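Local coordinates for AmbC (Sorangium cellulosum, PDB 5O15), which acts as a bifunctional dehydratase-cyclase domain in ambruticin biosynthesis, probably removing water from a polyketide intermediate and closing an oxygen heterocycle, at residues Ala220-Glu225 against Gly235-Phe240. Sequence-based numbering, arbitrary orientation.
Sequences ALLRAE and GIPMPF
In the double hotdog fold of a polyketide synthase dehydratase domain, the C-terminal end of helix 211-225 faces the beginning of strand 236-247, and Leu222 bridges the two by resting its methyls on Ile236 and Pro237. The example illustrates how one forked side chain can tie the end of a helix to the start of a strand, by apolar contact alone within segments 220-225 and 235-240. The CB of Leu222 points toward the strand, and CG, anti to the carbonyl carbon and beside the backbone N (chi1 -68°), places the two methyls against Pro237 and Ile236. One prong, Leu222 CD2, settles 3.6 Å from Pro237 CG, with CD and CB of that ring flanking it slightly farther off, so that the methyl meets the CG side, away from N and CA; the two side chains pass in opposite directions. The second prong meets Ile236 end to end, Leu222 CD1 lying 4.2 Å from Ile236 CD1, and here the side chains run roughly perpendicular. Ile236 can join in because its chain is extended, with CG1 anti to the backbone N (chi1 -163°). The contact is small, burying 112 Å² in all, and Leu222 CA stays 8.0 Å from Pro237 CA. All three residues are buried: Leu222 also touches Leu270 of strand 269-277, Pro237 lies on Trp294 of strand 283-295, and Ile236 packs against Ala168 and Leu169 of helix 167-170.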
ATOM      1  N   ALA A 220     -11.321   2.873   1.773  1.00 12.05           N
ATOM      2  CA  ALA A 220     -12.233   3.518   2.712  1.00 13.31           C
ATOM      3  C   ALA A 220     -12.162   5.026   2.565  1.00 12.54           C
ATOM      4  O   ALA A 220     -13.196   5.711   2.556  1.00 14.01           O
ATOM      5  CB  ALA A 220     -11.881   3.092   4.137  1.00 12.87           C
ATOM      6  N   LEU A 221     -10.944   5.562   2.464  1.00 13.81           N
ATOM      7  CA  LEU A 221     -10.761   6.978   2.236  1.00 15.95           C
ATOM      8  C   LEU A 221     -11.433   7.435   0.943  1.00 14.52           C
ATOM      9  O   LEU A 221     -12.138   8.447   0.917  1.00 15.92           O
ATOM     10  CB  LEU A 221      -9.269   7.259   2.193  1.00 20.22           C
ATOM     11  CG  LEU A 221      -8.906   8.673   1.784  1.00 24.19           C
ATOM     12  CD1 LEU A 221      -9.500   9.671   2.766  1.00 26.15           C
ATOM     13  CD2 LEU A 221      -7.434   8.830   1.744  1.00 28.38           C
ATOM     14  N   LEU A 222     -11.222   6.710  -0.143  1.00 13.54           N
ATOM     15  CA  LEU A 222     -11.799   7.117  -1.415  1.00 13.53           C
ATOM     16  C   LEU A 222     -13.317   7.030  -1.394  1.00 14.57           C
ATOM     17  O   LEU A 222     -13.996   7.891  -1.954  1.00 15.56           O
ATOM     18  CB  LEU A 222     -11.225   6.269  -2.542  1.00 15.43           C
ATOM     19  CG  LEU A 222      -9.751   6.481  -2.851  1.00 19.96           C
ATOM     20  CD1 LEU A 222      -9.256   5.487  -3.895  1.00 25.16           C
ATOM     21  CD2 LEU A 222      -9.470   7.909  -3.284  1.00 22.24           C
ATOM     22  N   ARG A 223     -13.881   5.998  -0.773  1.00 13.11           N
ATOM     23  CA  ARG A 223     -15.329   5.915  -0.719  1.00 14.18           C
ATOM     24  C   ARG A 223     -15.915   7.051   0.094  1.00 15.07           C
ATOM     25  O   ARG A 223     -16.988   7.564  -0.234  1.00 17.33           O
ATOM     26  CB  ARG A 223     -15.769   4.556  -0.184  1.00 13.65           C
ATOM     27  CG  ARG A 223     -15.508   3.446  -1.195  1.00 12.72           C
ATOM     28  CD  ARG A 223     -15.968   2.081  -0.745  1.00 13.31           C
ATOM     29  NE  ARG A 223     -15.709   1.087  -1.757  1.00 13.08           N
ATOM     30  CZ  ARG A 223     -16.396   0.921  -2.882  1.00 12.78           C
ATOM     31  NH1 ARG A 223     -17.511   1.586  -3.125  1.00 13.18           N
ATOM     32  NH2 ARG A 223     -15.957   0.060  -3.780  1.00 13.60           N
ATOM     33  N   ALA A 224     -15.217   7.484   1.125  1.00 14.76           N
ATOM     34  CA  ALA A 224     -15.662   8.640   1.883  1.00 19.35           C
ATOM     35  C   ALA A 224     -15.521   9.927   1.071  1.00 20.22           C
ATOM     36  O   ALA A 224     -16.427  10.756   1.050  1.00 27.40           O
ATOM     37  CB  ALA A 224     -14.858   8.705   3.184  1.00 20.81           C
ATOM     38  N   GLU A 225     -14.414  10.097   0.366  1.00 17.74           N
ATOM     39  CA  GLU A 225     -14.136  11.349  -0.347  1.00 19.49           C
ATOM     40  C   GLU A 225     -14.845  11.477  -1.700  1.00 20.78           C
ATOM     41  O   GLU A 225     -15.115  12.607  -2.130  1.00 22.03           O
ATOM     42  CB  GLU A 225     -12.639  11.499  -0.562  1.00 22.97           C
ATOM     43  CG  GLU A 225     -11.919  11.779   0.723  1.00 26.36           C
ATOM     44  CD  GLU A 225     -11.993  13.251   1.098  1.00 33.58           C
ATOM     45  OE1 GLU A 225     -11.875  14.097   0.185  1.00 36.41           O
ATOM     46  OE2 GLU A 225     -12.185  13.562   2.293  1.00 35.44           O
ATOM     47  N   GLY A 235     -11.417  10.647 -13.128  1.00 19.87           N
ATOM     48  CA  GLY A 235     -10.300   9.807 -12.760  1.00 19.40           C
ATOM     49  C   GLY A 235     -10.284   9.345 -11.328  1.00 18.67           C
ATOM     50  O   GLY A 235     -11.328   9.109 -10.725  1.00 19.59           O
ATOM     51  N   ILE A 236      -9.085   9.198 -10.761  1.00 18.57           N
ATOM     52  CA  ILE A 236      -8.969   8.640  -9.415  1.00 18.22           C
ATOM     53  C   ILE A 236      -7.713   9.194  -8.747  1.00 17.27           C
ATOM     54  O   ILE A 236      -6.687   9.380  -9.432  1.00 17.91           O
ATOM     55  CB  ILE A 236      -8.922   7.101  -9.463  1.00 20.32           C
ATOM     56  CG1 ILE A 236      -9.214   6.514  -8.081  1.00 21.55           C
ATOM     57  CG2 ILE A 236      -7.579   6.594 -10.059  1.00 22.39           C
ATOM     58  CD1 ILE A 236      -9.368   4.990  -8.061  1.00 25.64           C
ATOM     59  N   PRO A 237      -7.707   9.459  -7.440  1.00 17.72           N
ATOM     60  CA  PRO A 237      -6.415   9.754  -6.771  1.00 18.29           C
ATOM     61  C   PRO A 237      -5.545   8.516  -6.747  1.00 19.67           C
ATOM     62  O   PRO A 237      -5.968   7.451  -6.301  1.00 20.98           O
ATOM     63  CB  PRO A 237      -6.828  10.162  -5.355  1.00 20.35           C
ATOM     64  CG  PRO A 237      -8.293  10.541  -5.466  1.00 22.41           C
ATOM     65  CD  PRO A 237      -8.857   9.648  -6.533  1.00 20.59           C
ATOM     66  N   MET A 238      -4.271   8.700  -7.124  1.00 20.58           N
ATOM     67  CA  MET A 238      -3.272   7.649  -7.210  1.00 24.67           C
ATOM     68  C   MET A 238      -2.165   7.957  -6.199  1.00 21.44           C
ATOM     69  O   MET A 238      -1.590   9.057  -6.223  1.00 18.76           O
ATOM     70  CB  MET A 238      -2.613   7.686  -8.600  1.00 29.10           C
ATOM     71  CG  MET A 238      -3.467   7.464  -9.788  1.00 35.12           C
ATOM     72  SD  MET A 238      -3.476   5.743 -10.187  1.00 35.48           S
ATOM     73  CE  MET A 238      -1.790   5.195 -10.427  1.00 37.62           C
ATOM     74  N   PRO A 239      -1.827   7.023  -5.320  1.00 24.87           N
ATOM     75  CA  PRO A 239      -0.736   7.266  -4.362  1.00 25.24           C
ATOM     76  C   PRO A 239       0.575   7.536  -5.076  1.00 19.95           C
ATOM     77  O   PRO A 239       0.934   6.827  -6.016  1.00 24.21           O
ATOM     78  CB  PRO A 239      -0.631   5.940  -3.617  1.00 31.28           C
ATOM     79  CG  PRO A 239      -1.980   5.277  -3.821  1.00 32.48           C
ATOM     80  CD  PRO A 239      -2.410   5.677  -5.177  1.00 29.66           C
ATOM     81  N   PHE A 240       1.305   8.564  -4.618  1.00 16.50           N
ATOM     82  CA  PHE A 240       2.645   8.800  -5.126  1.00 16.26           C
ATOM     83  C   PHE A 240       3.718   8.876  -4.052  1.00 14.69           C
ATOM     84  O   PHE A 240       4.898   8.786  -4.391  1.00 15.65           O
ATOM     85  CB  PHE A 240       2.716  10.045  -6.027  1.00 19.14           C
ATOM     86  CG  PHE A 240       2.497  11.341  -5.303  1.00 18.28           C
ATOM     87  CD1 PHE A 240       3.565  12.036  -4.759  1.00 19.81           C
ATOM     88  CD2 PHE A 240       1.225  11.867  -5.196  1.00 21.50           C
ATOM     89  CE1 PHE A 240       3.367  13.217  -4.100  1.00 21.52           C
ATOM     90  CE2 PHE A 240       1.013  13.053  -4.543  1.00 23.42           C
ATOM     91  CZ  PHE A 240       2.094  13.735  -3.993  1.00 22.89           C
TER